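Local structure of p450 cytochrome, putative (Rippkaea orientalis, 6Y01) at residues L127-N139 and V156-I169. The protein binds the molybdenum cofactor and probably serves as a carrier that stores it or hands it on. Residues are numbered along the deposited sequence; the frame is centred on the assembly and turned at random.
Sequences LALKNQKPVILLN and VWIASSPENCIELI
Ile136 pairs with Trp157, and Leu137 with Ile158, where strand 135-138 meets strand 157-158, outermost within this chain in the parallel sheet of this Rossmann-type fold; helix 142-151 makes the beta-alpha-beta crossover between them. Three nearly straight backbone hydrogen bonds zip the strands: Trp157 N to Val135 O (2.9 Å), Leu137 N to Trp157 O, and Ala159 N to Leu137 O (2.8 Å). A water continues the link, bridging Asn139 N, from which it accepts, and Ala159 O.

Apolar packing fills both faces. On one, branched Ile136 reaches two ways: CG1 lies anti to the carbonyl carbon (chi1 -58°), which carries CD1 to Leu168 CB (3.8 Å) and Ile169 CG1 on helix 162-176, while CG2, anti to the backbone N, meets Ala159 CB at 3.6 Å and lies near Cys165 SG. Small side chains suit both places. An alanine in place of Ile136 would probably open a gap between sheet and helix, depriving Leu168 and Ile169 of CD1. Leu138 CD2 also touches Cys165 SG. On the other face Leu137 CD1 meets Ile158 CD1 at 3.6 Å, Gln145 of helix 142-151 touching both residues, and the side chains of Val156 and Leu137 cross at about a right angle.

Ser161 caps helix 162-176, its OG accepting from Asn164 N. Asn164 OD1 in turn accepts from Ser160 N, one residue before the cap, on a lone pair at 3.0 Å.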
# COMPACT_ATOMS: atom_id res chain seq x y z
N LEU D 127 -15.14 0.51 3.26
CA LEU D 127 -14.13 1.49 2.78
C LEU D 127 -14.75 2.48 1.79
O LEU D 127 -14.45 3.65 1.81
CB LEU D 127 -12.93 0.77 2.16
CG LEU D 127 -12.06 -0.01 3.13
CD1 LEU D 127 -11.06 -0.91 2.37
CD2 LEU D 127 -11.32 0.92 4.05
N ALA D 128 -15.59 1.98 0.87
CA ALA D 128 -16.23 2.90 -0.08
C ALA D 128 -17.09 3.92 0.65
O ALA D 128 -16.98 5.12 0.36
CB ALA D 128 -17.07 2.10 -1.07
N LEU D 129 -17.90 3.48 1.60
CA LEU D 129 -18.77 4.43 2.34
C LEU D 129 -17.92 5.38 3.20
O LEU D 129 -18.25 6.54 3.26
CB LEU D 129 -19.74 3.63 3.19
CG LEU D 129 -20.80 2.87 2.41
CD1 LEU D 129 -21.57 1.95 3.32
CD2 LEU D 129 -21.74 3.81 1.69
N LYS D 130 -16.81 4.91 3.76
CA LYS D 130 -15.93 5.79 4.57
C LYS D 130 -15.35 6.88 3.67
O LYS D 130 -15.20 8.01 4.13
CB LYS D 130 -14.85 4.97 5.24
CG LYS D 130 -13.93 5.78 6.16
CD LYS D 130 -13.03 4.90 6.97
CE LYS D 130 -12.04 5.74 7.75
NZ LYS D 130 -12.71 6.26 8.90
N ASN D 131 -15.04 6.54 2.42
CA ASN D 131 -14.50 7.48 1.40
C ASN D 131 -15.62 8.28 0.72
O ASN D 131 -15.30 9.07 -0.15
CB ASN D 131 -13.62 6.74 0.40
CG ASN D 131 -12.29 6.24 0.90
OD1 ASN D 131 -11.48 7.02 1.43
ND2 ASN D 131 -12.03 4.95 0.79
N GLN D 132 -16.87 8.15 1.16
CA GLN D 132 -18.05 8.89 0.64
C GLN D 132 -18.25 8.58 -0.86
O GLN D 132 -18.74 9.43 -1.61
CB GLN D 132 -17.91 10.38 0.92
CG GLN D 132 -17.66 10.65 2.41
CD GLN D 132 -18.87 11.20 3.09
OE1 GLN D 132 -19.89 10.52 3.19
NE2 GLN D 132 -18.77 12.43 3.52
N LYS D 133 -17.90 7.36 -1.26
CA LYS D 133 -18.17 6.90 -2.61
C LYS D 133 -19.60 6.39 -2.66
O LYS D 133 -20.08 5.78 -1.72
CB LYS D 133 -17.22 5.75 -3.00
CG LYS D 133 -15.80 6.19 -3.32
CD LYS D 133 -15.81 6.93 -4.67
CE LYS D 133 -14.46 7.13 -5.25
NZ LYS D 133 -14.57 7.98 -6.42
N PRO D 134 -20.31 6.57 -3.80
CA PRO D 134 -21.63 5.98 -3.96
C PRO D 134 -21.54 4.46 -4.01
O PRO D 134 -20.68 3.89 -4.73
CB PRO D 134 -22.13 6.51 -5.32
CG PRO D 134 -21.25 7.67 -5.61
CD PRO D 134 -19.91 7.38 -4.95
N VAL D 135 -22.42 3.82 -3.24
CA VAL D 135 -22.45 2.36 -3.12
C VAL D 135 -23.86 1.87 -3.38
O VAL D 135 -24.80 2.38 -2.79
CB VAL D 135 -21.96 1.86 -1.76
CG1 VAL D 135 -22.14 0.35 -1.64
CG2 VAL D 135 -20.53 2.26 -1.52
N ILE D 136 -23.94 0.84 -4.24
CA ILE D 136 -25.20 0.14 -4.51
C ILE D 136 -25.07 -1.28 -4.02
O ILE D 136 -24.13 -1.99 -4.43
CB ILE D 136 -25.55 0.18 -6.00
CG1 ILE D 136 -25.65 1.61 -6.51
CG2 ILE D 136 -26.81 -0.61 -6.25
CD1 ILE D 136 -25.75 1.71 -8.03
N LEU D 137 -26.00 -1.72 -3.18
CA LEU D 137 -26.05 -3.12 -2.73
C LEU D 137 -27.07 -3.87 -3.57
O LEU D 137 -28.21 -3.47 -3.67
CB LEU D 137 -26.44 -3.16 -1.25
CG LEU D 137 -25.55 -2.33 -0.32
CD1 LEU D 137 -26.07 -2.45 1.12
CD2 LEU D 137 -24.12 -2.76 -0.40
N LEU D 138 -26.62 -4.99 -4.10
CA LEU D 138 -27.48 -5.94 -4.85
C LEU D 138 -27.33 -7.31 -4.20
O LEU D 138 -26.40 -8.07 -4.53
CB LEU D 138 -27.09 -5.90 -6.34
CG LEU D 138 -27.95 -6.78 -7.21
CD1 LEU D 138 -29.35 -6.25 -7.38
CD2 LEU D 138 -27.28 -6.87 -8.56
N ASN D 139 -28.14 -7.55 -3.16
CA ASN D 139 -28.00 -8.78 -2.37
C ASN D 139 -29.28 -9.06 -1.62
O ASN D 139 -30.19 -8.21 -1.64
CB ASN D 139 -26.81 -8.73 -1.41
CG ASN D 139 -26.95 -7.73 -0.29
OD1 ASN D 139 -28.00 -7.65 0.36
ND2 ASN D 139 -25.91 -6.94 -0.14
N VAL D 156 -26.10 4.83 1.34
CA VAL D 156 -26.05 3.60 0.53
C VAL D 156 -27.37 3.41 -0.22
O VAL D 156 -28.43 3.75 0.27
CB VAL D 156 -25.71 2.43 1.46
CG1 VAL D 156 -26.86 2.06 2.36
CG2 VAL D 156 -25.25 1.25 0.67
N TRP D 157 -27.29 2.87 -1.42
CA TRP D 157 -28.48 2.54 -2.25
C TRP D 157 -28.68 1.03 -2.28
O TRP D 157 -27.71 0.29 -2.31
CB TRP D 157 -28.29 3.04 -3.68
CG TRP D 157 -28.60 4.49 -3.84
CD1 TRP D 157 -29.81 5.07 -4.10
CD2 TRP D 157 -27.63 5.54 -3.85
NE1 TRP D 157 -29.66 6.43 -4.23
CE2 TRP D 157 -28.33 6.74 -4.07
CE3 TRP D 157 -26.26 5.56 -3.66
CZ2 TRP D 157 -27.69 7.97 -4.11
CZ3 TRP D 157 -25.62 6.78 -3.68
CH2 TRP D 157 -26.32 7.96 -3.93
N ILE D 158 -29.93 0.60 -2.29
CA ILE D 158 -30.32 -0.82 -2.37
C ILE D 158 -30.99 -1.04 -3.73
O ILE D 158 -32.02 -0.44 -3.99
CB ILE D 158 -31.27 -1.23 -1.24
CG1 ILE D 158 -30.74 -0.78 0.12
CG2 ILE D 158 -31.52 -2.73 -1.31
CD1 ILE D 158 -29.47 -1.38 0.51
N ALA D 159 -30.40 -1.88 -4.56
CA ALA D 159 -30.96 -2.16 -5.90
C ALA D 159 -31.81 -3.41 -5.87
O ALA D 159 -31.54 -4.34 -5.11
CB ALA D 159 -29.87 -2.30 -6.94
N SER D 160 -32.77 -3.46 -6.79
CA SER D 160 -33.70 -4.60 -6.93
C SER D 160 -33.24 -5.56 -8.03
O SER D 160 -33.74 -6.69 -8.07
CB SER D 160 -35.11 -4.10 -7.21
OG SER D 160 -35.12 -3.20 -8.33
N SER D 161 -32.36 -5.14 -8.92
CA SER D 161 -31.97 -5.92 -10.10
C SER D 161 -30.75 -5.29 -10.74
O SER D 161 -30.41 -4.15 -10.46
CB SER D 161 -33.09 -5.94 -11.12
OG SER D 161 -33.26 -4.64 -11.66
N PRO D 162 -30.05 -6.00 -11.65
CA PRO D 162 -28.98 -5.39 -12.43
C PRO D 162 -29.44 -4.14 -13.18
O PRO D 162 -28.74 -3.14 -13.17
CB PRO D 162 -28.54 -6.53 -13.35
CG PRO D 162 -28.82 -7.74 -12.53
CD PRO D 162 -30.16 -7.45 -11.89
N GLU D 163 -30.60 -4.21 -13.83
CA GLU D 163 -31.13 -3.04 -14.56
C GLU D 163 -31.30 -1.85 -13.61
O GLU D 163 -30.99 -0.72 -13.98
CB GLU D 163 -32.45 -3.43 -15.25
CG GLU D 163 -32.27 -4.45 -16.34
CD GLU D 163 -32.08 -5.92 -15.91
OE1 GLU D 163 -32.20 -6.28 -14.66
OE2 GLU D 163 -31.82 -6.75 -16.85
N ASN D 164 -31.80 -2.11 -12.40
CA ASN D 164 -32.01 -1.03 -11.41
C ASN D 164 -30.65 -0.44 -11.02
O ASN D 164 -30.57 0.77 -10.84
CB ASN D 164 -32.79 -1.57 -10.22
CG ASN D 164 -33.13 -0.51 -9.19
OD1 ASN D 164 -33.02 -0.76 -7.99
ND2 ASN D 164 -33.62 0.63 -9.64
N CYS D 165 -29.60 -1.26 -10.91
CA CYS D 165 -28.25 -0.72 -10.66
C CYS D 165 -27.88 0.31 -11.73
O CYS D 165 -27.33 1.37 -11.38
CB CYS D 165 -27.18 -1.79 -10.65
SG CYS D 165 -27.31 -2.97 -9.29
N ILE D 166 -28.13 -0.01 -13.00
CA ILE D 166 -27.76 0.91 -14.09
C ILE D 166 -28.57 2.20 -13.96
O ILE D 166 -27.99 3.28 -14.12
CB ILE D 166 -27.98 0.24 -15.47
CG1 ILE D 166 -27.19 -1.06 -15.58
CG2 ILE D 166 -27.64 1.21 -16.58
CD1 ILE D 166 -25.68 -0.93 -15.47
N GLU D 167 -29.87 2.09 -13.67
CA GLU D 167 -30.74 3.27 -13.47
C GLU D 167 -30.16 4.15 -12.35
O GLU D 167 -30.05 5.39 -12.53
CB GLU D 167 -32.17 2.88 -13.10
N LEU D 168 -29.75 3.52 -11.25
CA LEU D 168 -29.22 4.27 -10.09
C LEU D 168 -27.92 4.95 -10.49
O LEU D 168 -27.73 6.12 -10.17
CB LEU D 168 -29.03 3.35 -8.89
CG LEU D 168 -30.31 2.87 -8.23
CD1 LEU D 168 -30.00 1.76 -7.24
CD2 LEU D 168 -31.00 4.02 -7.51
N ILE D 169 -27.03 4.24 -11.18
CA ILE D 169 -25.76 4.85 -11.63
C ILE D 169 -26.04 6.09 -12.47
O ILE D 169 -25.39 7.10 -12.27
CB ILE D 169 -24.89 3.84 -12.38
CG1 ILE D 169 -24.42 2.74 -11.42
CG2 ILE D 169 -23.74 4.55 -13.09
CD1 ILE D 169 -23.87 1.54 -12.15
O HOH W 1 -30.37 -5.82 -3.14